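Local structure of phosphoribosylaminoimidazole-succinocarboxamide synthase (Pyrococcus horikoshii, 4O7V) at residues G36-R41 / D211-D216; L171-L176 / T196-D201; V91-V96 / E118-N123. The protein catalyses the ATP-dependent joining of L-aspartate to 5-amino-1-(5-phosphoribosyl)imidazole-4-carboxylate, giving SAICAR, ADP and phosphate in de novo purine biosynthesis. All coordinates share one frame; numbering follows the deposited sequence.

Interaction 1. Residues G36-R41 / D211-D216; sequences GTKKAR and DVFRFD. With UDP (uridine-5'-diphosphate), chain B; U5P (uridine-5'-monophosphate), chain D; PO4 (phosphate ion), chain F.
Lys38 reaches across to the end of helix 211-214 and sets its ammonium among three oxygens. Lys38 NZ donates to Phe213 O at 3.0 Å, meeting the carbonyl nearly along the C=O axis. Lys38 NZ also forms a salt bridge of 3.1 Å with Asp216 OD1, approached from above the carboxylate plane, and a weak hydrogen bond to Arg214 O. A water accepts from Lys38 NZ and donates to Asp216 OD2, so the carboxylate is tied to the amine through both oxygens. The ammonium would probably be stabilised by the carbonyls at the end of this one-turn helix.

The apolar part of the contact lies on the Phe213 ring. With CG anti to the backbone N (chi1 -178°) and every later torsion also extended, the Lys38 chain slides past the ring in the opposite sense; CG comes to 3.6 Å from Phe213 CZ, and CE makes an off-centre CH-pi contact. Ala40 CB touches Phe213 CE1 at 3.7 Å.

Arg214 turns from strand 38-41 to the ligands. Its NE and NH1 both donate to O4 of a free phosphate ion, probably from the crystallisation liquor, at 2.8 Å from NE, and NH1 also donates to O2' of the uridine nucleotide modelled as UDP or UMP. Asp211 OD1 holds Arg214 NH2 in a salt bridge, one turn back.

Strand 38-41 pairs with strand 30-33 in a two-stranded antiparallel sheet, with a classic beta bulge where Thr37 and Lys38 face Ala33; Phe213 wedges against Ala31 and Ala33 on that sheet and Leu220 of helix 220-232.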
# COMPACT_ATOMS: atom_id res chain seq x y z
N GLY A 36 -1.71 8.51 19.18
CA GLY A 36 -1.99 9.48 20.25
C GLY A 36 -2.55 8.96 21.57
O GLY A 36 -2.77 9.76 22.48
N THR A 37 -2.77 7.65 21.70
CA THR A 37 -3.38 7.09 22.92
C THR A 37 -2.44 7.04 24.14
O THR A 37 -2.90 7.19 25.28
CB THR A 37 -4.02 5.70 22.67
OG1 THR A 37 -3.00 4.73 22.42
CG2 THR A 37 -4.98 5.75 21.48
N LYS A 38 -1.14 6.84 23.90
CA LYS A 38 -0.12 6.86 24.95
C LYS A 38 0.57 8.23 24.99
O LYS A 38 1.05 8.71 23.97
CB LYS A 38 0.90 5.75 24.69
CG LYS A 38 2.00 5.63 25.73
CD LYS A 38 2.83 4.38 25.51
CE LYS A 38 3.83 4.18 26.64
NZ LYS A 38 4.44 2.81 26.63
N LYS A 39 0.63 8.85 26.17
CA LYS A 39 1.25 10.19 26.30
C LYS A 39 2.15 10.30 27.51
O LYS A 39 1.86 9.76 28.57
CB LYS A 39 0.19 11.29 26.39
CG LYS A 39 -0.59 11.57 25.13
CD LYS A 39 -1.66 12.62 25.41
CE LYS A 39 -2.70 12.68 24.30
NZ LYS A 39 -3.96 13.27 24.81
N ALA A 40 3.25 11.03 27.34
CA ALA A 40 4.15 11.40 28.43
C ALA A 40 4.93 12.64 28.01
O ALA A 40 4.87 13.06 26.85
CB ALA A 40 5.10 10.26 28.77
N ARG A 41 5.65 13.24 28.96
CA ARG A 41 6.52 14.37 28.68
C ARG A 41 7.92 14.03 29.14
O ARG A 41 8.09 13.42 30.19
CB ARG A 41 6.03 15.64 29.39
CG ARG A 41 4.58 16.00 29.13
CD ARG A 41 4.21 17.33 29.80
NE ARG A 41 4.86 18.47 29.15
CZ ARG A 41 5.98 19.05 29.58
NH1 ARG A 41 6.60 18.61 30.68
NH2 ARG A 41 6.49 20.08 28.91
N ASP A 211 11.06 3.92 20.15
CA ASP A 211 10.62 2.57 20.53
C ASP A 211 10.80 2.31 22.04
O ASP A 211 10.04 1.56 22.64
CB ASP A 211 11.32 1.50 19.70
CG ASP A 211 10.61 1.21 18.39
OD1 ASP A 211 9.47 1.69 18.17
OD2 ASP A 211 11.19 0.48 17.57
N VAL A 212 11.81 2.95 22.62
CA VAL A 212 12.06 2.91 24.06
C VAL A 212 10.84 3.43 24.84
O VAL A 212 10.44 2.81 25.82
CB VAL A 212 13.33 3.72 24.39
CG1 VAL A 212 13.41 4.06 25.87
CG2 VAL A 212 14.57 2.96 23.91
N PHE A 213 10.26 4.54 24.39
CA PHE A 213 8.99 5.03 24.93
C PHE A 213 7.81 4.14 24.51
O PHE A 213 6.96 3.81 25.35
CB PHE A 213 8.74 6.48 24.51
CG PHE A 213 7.34 6.99 24.78
CD1 PHE A 213 6.84 7.06 26.09
CD2 PHE A 213 6.53 7.40 23.74
CE1 PHE A 213 5.55 7.53 26.33
CE2 PHE A 213 5.25 7.88 23.98
CZ PHE A 213 4.76 7.94 25.27
N ARG A 214 7.75 3.76 23.24
CA ARG A 214 6.64 2.94 22.73
C ARG A 214 6.46 1.63 23.52
O ARG A 214 5.33 1.26 23.87
CB ARG A 214 6.81 2.61 21.24
CG ARG A 214 6.45 3.72 20.27
CD ARG A 214 6.61 3.23 18.84
NE ARG A 214 6.57 4.32 17.86
CZ ARG A 214 7.61 4.78 17.17
NH1 ARG A 214 7.43 5.77 16.32
NH2 ARG A 214 8.83 4.26 17.31
N PHE A 215 7.56 0.94 23.80
CA PHE A 215 7.51 -0.39 24.43
C PHE A 215 8.21 -0.51 25.79
O PHE A 215 8.63 -1.60 26.17
CB PHE A 215 8.00 -1.46 23.45
CG PHE A 215 7.29 -1.44 22.14
CD1 PHE A 215 5.94 -1.77 22.06
CD2 PHE A 215 7.95 -1.05 20.97
CE1 PHE A 215 5.27 -1.73 20.85
CE2 PHE A 215 7.29 -1.02 19.76
CZ PHE A 215 5.94 -1.36 19.70
N ASP A 216 8.34 0.61 26.50
CA ASP A 216 8.92 0.64 27.85
C ASP A 216 10.23 -0.13 27.94
O ASP A 216 10.41 -1.02 28.78
CB ASP A 216 7.91 0.12 28.89
CG ASP A 216 6.64 0.95 28.93
OD1 ASP A 216 6.68 2.16 28.62
OD2 ASP A 216 5.60 0.38 29.28
N1 UDP B . 7.08 6.99 11.98
C2 UDP B . 6.90 8.36 12.29
N3 UDP B . 5.67 8.87 12.39
C4 UDP B . 4.59 8.09 12.21
C5 UDP B . 4.74 6.74 11.90
C6 UDP B . 6.01 6.20 11.79
O2 UDP B . 7.89 9.10 12.46
O4 UDP B . 3.45 8.58 12.31
C1' UDP B . 8.43 6.45 11.86
C2' UDP B . 8.69 5.44 12.97
O2' UDP B . 9.39 6.05 14.06
C3' UDP B . 9.57 4.42 12.31
C4' UDP B . 9.21 4.49 10.83
O4' UDP B . 8.57 5.74 10.63
O3' UDP B . 10.92 4.84 12.45
C5' UDP B . 8.29 3.35 10.41
O5' UDP B . 7.29 3.15 11.40
PA UDP B . 6.25 1.93 11.32
O1A UDP B . 5.61 1.91 9.95
O2A UDP B . 6.94 0.68 11.79
O3A UDP B . 5.14 2.37 12.39
PB UDP B . 5.32 2.29 14.00
O1B UDP B . 3.98 2.76 14.48
O2B UDP B . 5.66 0.86 14.30
O3B UDP B . 6.45 3.24 14.33
N1 U5P D . 7.11 7.04 11.76
C2 U5P D . 6.97 8.38 12.18
N3 U5P D . 5.78 8.97 12.18
C4 U5P D . 4.70 8.29 11.77
C5 U5P D . 4.79 6.97 11.35
C6 U5P D . 6.04 6.35 11.35
O2 U5P D . 7.97 9.03 12.55
O4 U5P D . 3.59 8.86 11.78
C1' U5P D . 8.44 6.41 11.76
C2' U5P D . 8.62 5.45 12.91
O2' U5P D . 9.28 6.07 14.01
C3' U5P D . 9.53 4.40 12.31
C4' U5P D . 9.23 4.41 10.82
O3' U5P D . 10.88 4.83 12.48
O4' U5P D . 8.59 5.66 10.55
C5' U5P D . 8.32 3.25 10.41
O5' U5P D . 7.14 3.26 11.21
P U5P D . 6.17 1.98 11.28
O1P U5P D . 7.10 0.82 11.50
O2P U5P D . 5.27 2.30 12.44
O3P U5P D . 5.48 1.94 9.93
P PO4 F . 3.66 6.49 16.70
O1 PO4 F . 2.83 7.70 17.10
O2 PO4 F . 3.02 5.22 17.23
O3 PO4 F . 3.82 6.43 15.20
O4 PO4 F . 5.03 6.61 17.32
O HOH W 1 3.88 2.40 29.66

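Interaction 2. Residues L171-L176 / T196-D201; sequences LVDFKL and TCRFWD. With UDP (uridine-5'-diphosphate), chain B; U5P (uridine-5'-monophosphate), chain D.
Arg198 and Asp173 meet beside the nucleotide phosphates, where Arg198 NH1 donates to Asp173 OD2 in a salt bridge of 2.9 Å. The carboxylate oxygen is met on its syn side and lies in the guanidinium plane, although the two flat groups stand 73° apart. The same NH1 reaches UDP O2A at 2.9 Å, and NH2 gives UDP O2B a bond of 2.8 Å; in the copy modelled as UMP, NH1 holds O1P. With CG between backbone N and carbonyl carbon (chi1 58°), the Asp173 carboxylate stands between Arg198 and the ribose, its OD1 2.6 Å from O3'. A leucine in place of Arg198 would probably deprive the phosphates of these donors, and Asp173 OD2 and Asp211 OD2 of their salt bridges to this residue.

Strands 169-180 and 197-201 are antiparallel neighbours in the large curled sheet of the SAICAR synthetase fold, and the nucleotide lies over the side carrying Asp173 and Arg198. Backbone bonds run from Val172 N to Arg198 O, Arg198 N to Asp173 O and Lys175 N to Thr196 O. On the other side of the sheet, Phe174 CB packs on Cys197 SG, and Leu171 CD1 meets Phe199 CE1 at 3.8 Å.

Val172 CG2 sits over the face of the Trp200 five-membered ring, 3.4 Å from its centroid and 15° off the normal. Lys175 bends over the base, CD 3.4 Å from U5P N3, while its NZ is held by Glu177 and Asp190. In the second shell, Asp211 holds Arg198 NE by a salt bridge, which should limit rotation of the guanidinium, and helix 143-165 covers Leu171, Phe174 and Phe199.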
# COMPACT_ATOMS: atom_id res chain seq x y z
N LEU A 171 20.77 2.26 11.04
CA LEU A 171 19.55 2.95 10.67
C LEU A 171 18.53 1.92 10.19
O LEU A 171 18.60 1.42 9.07
CB LEU A 171 19.81 4.02 9.61
CG LEU A 171 18.62 4.80 9.06
CD1 LEU A 171 17.87 5.58 10.13
CD2 LEU A 171 19.10 5.72 7.95
N VAL A 172 17.59 1.60 11.08
CA VAL A 172 16.63 0.52 10.83
C VAL A 172 15.55 0.95 9.81
O VAL A 172 15.32 0.26 8.81
CB VAL A 172 16.02 0.07 12.17
CG1 VAL A 172 14.79 -0.83 11.97
CG2 VAL A 172 17.08 -0.62 13.01
N ASP A 173 14.92 2.09 10.09
CA ASP A 173 13.93 2.71 9.21
C ASP A 173 13.77 4.16 9.65
O ASP A 173 14.34 4.57 10.66
CB ASP A 173 12.58 1.98 9.23
CG ASP A 173 11.96 1.88 10.63
OD1 ASP A 173 12.10 2.82 11.42
OD2 ASP A 173 11.34 0.84 10.93
N PHE A 174 13.00 4.94 8.89
CA PHE A 174 12.78 6.34 9.24
C PHE A 174 11.68 6.93 8.37
O PHE A 174 11.38 6.40 7.32
CB PHE A 174 14.07 7.17 9.13
CG PHE A 174 14.66 7.24 7.75
CD1 PHE A 174 14.41 8.34 6.93
CD2 PHE A 174 15.48 6.22 7.27
CE1 PHE A 174 14.95 8.41 5.65
CE2 PHE A 174 16.03 6.29 5.99
CZ PHE A 174 15.76 7.39 5.18
N LYS A 175 11.09 8.03 8.83
CA LYS A 175 10.03 8.69 8.10
C LYS A 175 10.47 10.10 7.67
O LYS A 175 11.03 10.85 8.46
CB LYS A 175 8.77 8.77 8.95
CG LYS A 175 7.65 9.58 8.30
CD LYS A 175 6.94 10.49 9.31
CE LYS A 175 7.69 11.80 9.50
NZ LYS A 175 7.04 12.72 10.47
N LEU A 176 10.17 10.44 6.42
CA LEU A 176 10.38 11.79 5.91
C LEU A 176 9.08 12.45 5.43
O LEU A 176 8.09 11.78 5.10
CB LEU A 176 11.38 11.77 4.76
CG LEU A 176 12.75 11.13 4.98
CD1 LEU A 176 13.49 11.11 3.66
CD2 LEU A 176 13.55 11.85 6.05
N THR A 196 11.51 10.07 14.79
CA THR A 196 11.08 9.72 13.43
C THR A 196 11.96 8.69 12.72
O THR A 196 11.81 8.46 11.52
CB THR A 196 10.91 10.99 12.56
OG1 THR A 196 12.13 11.72 12.55
CG2 THR A 196 9.77 11.87 13.10
N CYS A 197 12.89 8.08 13.47
CA CYS A 197 13.78 7.03 12.95
C CYS A 197 13.88 5.88 13.94
O CYS A 197 13.70 6.07 15.15
CB CYS A 197 15.21 7.55 12.74
SG CYS A 197 15.42 9.09 11.81
N ARG A 198 14.18 4.69 13.44
CA ARG A 198 14.66 3.63 14.33
C ARG A 198 16.18 3.57 14.24
O ARG A 198 16.75 3.47 13.15
CB ARG A 198 14.01 2.27 14.05
CG ARG A 198 12.58 2.17 14.59
CD ARG A 198 11.96 0.79 14.42
NE ARG A 198 10.64 0.78 15.05
CZ ARG A 198 9.49 0.95 14.41
NH1 ARG A 198 9.46 1.11 13.09
NH2 ARG A 198 8.35 0.95 15.09
N PHE A 199 16.81 3.67 15.41
CA PHE A 199 18.25 3.59 15.58
C PHE A 199 18.56 2.43 16.52
O PHE A 199 18.13 2.44 17.68
CB PHE A 199 18.80 4.86 16.23
CG PHE A 199 18.61 6.12 15.42
CD1 PHE A 199 18.93 6.17 14.07
CD2 PHE A 199 18.16 7.29 16.04
CE1 PHE A 199 18.78 7.34 13.34
CE2 PHE A 199 18.02 8.46 15.33
CZ PHE A 199 18.33 8.50 13.98
N TRP A 200 19.33 1.46 16.03
CA TRP A 200 19.81 0.35 16.86
C TRP A 200 21.29 0.40 17.06
O TRP A 200 22.04 0.61 16.10
CB TRP A 200 19.49 -0.97 16.20
CG TRP A 200 18.05 -1.37 16.24
CD1 TRP A 200 16.97 -0.64 16.77
CD2 TRP A 200 17.46 -2.59 15.70
NE1 TRP A 200 15.80 -1.33 16.61
CE2 TRP A 200 16.02 -2.51 15.98
CE3 TRP A 200 17.96 -3.71 15.04
CZ2 TRP A 200 15.15 -3.52 15.60
CZ3 TRP A 200 17.07 -4.72 14.67
CH2 TRP A 200 15.70 -4.63 14.94
N ASP A 201 21.74 0.18 18.30
CA ASP A 201 23.18 -0.00 18.55
C ASP A 201 23.67 -1.17 17.71
O ASP A 201 23.06 -2.24 17.71
CB ASP A 201 23.46 -0.30 20.02
CG ASP A 201 24.92 -0.68 20.24
OD1 ASP A 201 25.78 0.21 20.12
OD2 ASP A 201 25.21 -1.87 20.50
N1 UDP B . 7.08 6.99 11.98
C2 UDP B . 6.90 8.36 12.29
N3 UDP B . 5.67 8.87 12.39
C4 UDP B . 4.59 8.09 12.21
C5 UDP B . 4.74 6.74 11.90
C6 UDP B . 6.01 6.20 11.79
O2 UDP B . 7.89 9.10 12.46
O4 UDP B . 3.45 8.58 12.31
C1' UDP B . 8.43 6.45 11.86
C2' UDP B . 8.69 5.44 12.97
O2' UDP B . 9.39 6.05 14.06
C3' UDP B . 9.57 4.42 12.31
C4' UDP B . 9.21 4.49 10.83
O4' UDP B . 8.57 5.74 10.63
O3' UDP B . 10.92 4.84 12.45
C5' UDP B . 8.29 3.35 10.41
O5' UDP B . 7.29 3.15 11.40
PA UDP B . 6.25 1.93 11.32
O1A UDP B . 5.61 1.91 9.95
O2A UDP B . 6.94 0.68 11.79
O3A UDP B . 5.14 2.37 12.39
PB UDP B . 5.32 2.29 14.00
O1B UDP B . 3.98 2.76 14.48
O2B UDP B . 5.66 0.86 14.30
O3B UDP B . 6.45 3.24 14.33
N1 U5P D . 7.11 7.04 11.76
C2 U5P D . 6.97 8.38 12.18
N3 U5P D . 5.78 8.97 12.18
C4 U5P D . 4.70 8.29 11.77
C5 U5P D . 4.79 6.97 11.35
C6 U5P D . 6.04 6.35 11.35
O2 U5P D . 7.97 9.03 12.55
O4 U5P D . 3.59 8.86 11.78
C1' U5P D . 8.44 6.41 11.76
C2' U5P D . 8.62 5.45 12.91
O2' U5P D . 9.28 6.07 14.01
C3' U5P D . 9.53 4.40 12.31
C4' U5P D . 9.23 4.41 10.82
O3' U5P D . 10.88 4.83 12.48
O4' U5P D . 8.59 5.66 10.55
C5' U5P D . 8.32 3.25 10.41
O5' U5P D . 7.14 3.26 11.21
P U5P D . 6.17 1.98 11.28
O1P U5P D . 7.10 0.82 11.50
O2P U5P D . 5.27 2.30 12.44
O3P U5P D . 5.48 1.94 9.93
O HOH W 2 13.16 10.88 10.17

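Interaction 3. Residues V91-V96 / E118-N123; sequences VVRNVV and ELYYKN. With UDP (uridine-5'-diphosphate), chain B; U5P (uridine-5'-monophosphate), chain D.
Arg93 and Glu118 both place CG anti to the carbonyl carbon, Arg93 with a chi1 of -31°, well off the staggered value; Arg93 then bends at chi3, 72°, which brings its guanidinium to the carboxylate at the end of the extended Glu118 chain. Arg93 NH1 donates to Glu118 OE1 in a salt bridge of 2.8 Å, on the syn side of the carboxylate, with the planes 61° apart. Tyr120 OH donates to the same OE1 at 2.7 Å from the opposite face, so two donors grip that buried oxygen.

Val91 and Glu118 form an antiparallel hydrogen-bonded pair joining strands 84-93 and 111-121 of the large curled sheet: Val91 N donates to Glu118 O, and Glu118 N returns the bond to Val91 O. On the face bearing these two side chains, Val91 CG2 packs on Tyr120 CE2 at 3.8 Å.

Arg93 NH1 is shared: besides Glu118 OE1 it donates to UDP O1A at 2.9 Å, and NH2 donates to UDP O2A at 2.7 Å, a two-pronged grip on the alpha phosphate, while Val91 CG1 lies 3.7 Å from UDP C5'. Glu118 also packs on His135 of the second subunit, and Ser99 touches both Arg93 and Tyr120.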
# COMPACT_ATOMS: atom_id res chain seq x y z
N VAL A 91 8.23 6.56 4.25
CA VAL A 91 8.99 5.68 5.12
C VAL A 91 10.00 4.84 4.32
O VAL A 91 9.65 4.18 3.34
CB VAL A 91 8.06 4.77 5.96
CG1 VAL A 91 8.87 3.74 6.73
CG2 VAL A 91 7.19 5.60 6.91
N VAL A 92 11.26 4.87 4.74
CA VAL A 92 12.31 4.05 4.13
C VAL A 92 12.73 3.01 5.17
O VAL A 92 12.91 3.33 6.33
CB VAL A 92 13.52 4.91 3.71
CG1 VAL A 92 14.51 4.10 2.90
CG2 VAL A 92 13.09 6.14 2.93
N ARG A 93 12.84 1.75 4.76
CA ARG A 93 13.12 0.65 5.69
C ARG A 93 14.31 -0.19 5.20
O ARG A 93 14.34 -0.61 4.04
CB ARG A 93 11.86 -0.21 5.88
CG ARG A 93 10.55 0.58 5.74
CD ARG A 93 9.30 -0.20 6.14
NE ARG A 93 9.26 -0.36 7.58
CZ ARG A 93 8.29 0.02 8.40
NH1 ARG A 93 7.17 0.59 7.96
NH2 ARG A 93 8.46 -0.20 9.70
N ASN A 94 15.28 -0.42 6.09
CA ASN A 94 16.46 -1.25 5.80
C ASN A 94 16.42 -2.58 6.51
O ASN A 94 16.93 -3.60 6.00
CB ASN A 94 17.74 -0.52 6.22
CG ASN A 94 17.91 0.79 5.48
OD1 ASN A 94 17.83 0.82 4.25
ND2 ASN A 94 18.13 1.88 6.22
N VAL A 95 15.83 -2.56 7.71
CA VAL A 95 15.73 -3.71 8.60
C VAL A 95 14.27 -3.82 9.03
O VAL A 95 13.62 -2.80 9.31
CB VAL A 95 16.64 -3.51 9.84
CG1 VAL A 95 16.36 -4.55 10.91
CG2 VAL A 95 18.11 -3.53 9.44
N VAL A 96 13.75 -5.04 9.07
CA VAL A 96 12.36 -5.29 9.45
C VAL A 96 12.10 -4.93 10.92
O VAL A 96 12.81 -5.39 11.83
CB VAL A 96 11.95 -6.75 9.17
CG1 VAL A 96 10.57 -7.06 9.73
CG2 VAL A 96 12.02 -7.04 7.68
N GLU A 118 7.82 3.20 1.58
CA GLU A 118 6.37 3.14 1.73
C GLU A 118 5.80 4.55 1.78
O GLU A 118 6.39 5.44 2.42
CB GLU A 118 5.96 2.36 3.00
CG GLU A 118 6.49 0.93 3.08
CD GLU A 118 6.28 0.27 4.44
OE1 GLU A 118 6.07 0.98 5.46
OE2 GLU A 118 6.33 -0.97 4.51
N LEU A 119 4.68 4.75 1.10
CA LEU A 119 3.97 6.02 1.11
C LEU A 119 2.73 5.89 1.98
O LEU A 119 1.96 4.95 1.83
CB LEU A 119 3.55 6.41 -0.30
CG LEU A 119 4.70 6.49 -1.32
CD1 LEU A 119 4.13 6.62 -2.72
CD2 LEU A 119 5.69 7.60 -1.00
N TYR A 120 2.57 6.84 2.90
CA TYR A 120 1.39 6.92 3.76
C TYR A 120 0.72 8.26 3.54
O TYR A 120 1.36 9.30 3.54
CB TYR A 120 1.76 6.76 5.24
CG TYR A 120 2.25 5.38 5.59
CD1 TYR A 120 1.36 4.37 5.99
CD2 TYR A 120 3.61 5.08 5.50
CE1 TYR A 120 1.82 3.10 6.30
CE2 TYR A 120 4.08 3.82 5.80
CZ TYR A 120 3.19 2.83 6.19
OH TYR A 120 3.69 1.57 6.48
N TYR A 121 -0.59 8.22 3.36
CA TYR A 121 -1.38 9.42 3.17
C TYR A 121 -1.65 10.07 4.54
O TYR A 121 -2.31 9.47 5.40
CB TYR A 121 -2.66 9.05 2.41
CG TYR A 121 -3.71 10.14 2.33
CD1 TYR A 121 -3.35 11.48 2.19
CD2 TYR A 121 -5.06 9.82 2.39
CE1 TYR A 121 -4.31 12.48 2.12
CE2 TYR A 121 -6.03 10.80 2.31
CZ TYR A 121 -5.65 12.12 2.18
OH TYR A 121 -6.61 13.09 2.11
N LYS A 122 -1.13 11.28 4.73
CA LYS A 122 -1.32 12.02 5.98
C LYS A 122 -2.76 12.47 6.12
O LYS A 122 -3.14 13.49 5.58
CB LYS A 122 -0.43 13.26 6.00
CG LYS A 122 0.94 13.07 6.61
CD LYS A 122 1.66 14.41 6.72
CE LYS A 122 1.14 15.23 7.88
NZ LYS A 122 1.43 14.56 9.18
N ASN A 123 -3.55 11.69 6.85
CA ASN A 123 -4.97 11.96 7.02
C ASN A 123 -5.44 11.35 8.32
O ASN A 123 -5.48 10.12 8.45
CB ASN A 123 -5.74 11.37 5.85
CG ASN A 123 -7.19 11.78 5.85
OD1 ASN A 123 -7.94 11.48 6.78
ND2 ASN A 123 -7.61 12.45 4.78
N1 UDP B . 7.08 6.99 11.98
C2 UDP B . 6.90 8.36 12.29
N3 UDP B . 5.67 8.87 12.39
C4 UDP B . 4.59 8.09 12.21
C5 UDP B . 4.74 6.74 11.90
C6 UDP B . 6.01 6.20 11.79
O2 UDP B . 7.89 9.10 12.46
O4 UDP B . 3.45 8.58 12.31
C1' UDP B . 8.43 6.45 11.86
C2' UDP B . 8.69 5.44 12.97
O2' UDP B . 9.39 6.05 14.06
C3' UDP B . 9.57 4.42 12.31
C4' UDP B . 9.21 4.49 10.83
O4' UDP B . 8.57 5.74 10.63
O3' UDP B . 10.92 4.84 12.45
C5' UDP B . 8.29 3.35 10.41
O5' UDP B . 7.29 3.15 11.40
PA UDP B . 6.25 1.93 11.32
O1A UDP B . 5.61 1.91 9.95
O2A UDP B . 6.94 0.68 11.79
O3A UDP B . 5.14 2.37 12.39
PB UDP B . 5.32 2.29 14.00
O1B UDP B . 3.98 2.76 14.48
O2B UDP B . 5.66 0.86 14.30
O3B UDP B . 6.45 3.24 14.33
N1 U5P D . 7.11 7.04 11.76
C2 U5P D . 6.97 8.38 12.18
N3 U5P D . 5.78 8.97 12.18
C4 U5P D . 4.70 8.29 11.77
C5 U5P D . 4.79 6.97 11.35
C6 U5P D . 6.04 6.35 11.35
O2 U5P D . 7.97 9.03 12.55
O4 U5P D . 3.59 8.86 11.78
C1' U5P D . 8.44 6.41 11.76
C2' U5P D . 8.62 5.45 12.91
O2' U5P D . 9.28 6.07 14.01
C3' U5P D . 9.53 4.40 12.31
C4' U5P D . 9.23 4.41 10.82
O3' U5P D . 10.88 4.83 12.48
O4' U5P D . 8.59 5.66 10.55
C5' U5P D . 8.32 3.25 10.41
O5' U5P D . 7.14 3.26 11.21
P U5P D . 6.17 1.98 11.28
O1P U5P D . 7.10 0.82 11.50
O2P U5P D . 5.27 2.30 12.44
O3P U5P D . 5.48 1.94 9.93

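How the interactions relate
All three contacts converge on the uridine nucleotide, modelled as UDP and UMP in the same place: interaction 1 supplies Arg214, interaction 2 Arg198 and Asp173, interaction 3 Arg93. This ribose-phosphate site is probably that of the carboxyaminoimidazole ribotide substrate. Interactions 1 and 2 are joined by the salt bridge of Asp211 OD2 to Arg198 NE, 2.6 Å, so one aspartate links two of the arginines. Interactions 2 and 3 share a sheet; their centres are 11 Å apart, and Val172 O lies 2.8 Å from Asn94 N, a probable hydrogen bond. Interactions 1 and 3, about 8 Å apart at their nearest atoms, meet through the ligand. ADP lies nearby, about 4 Å from the Lys175 side chain.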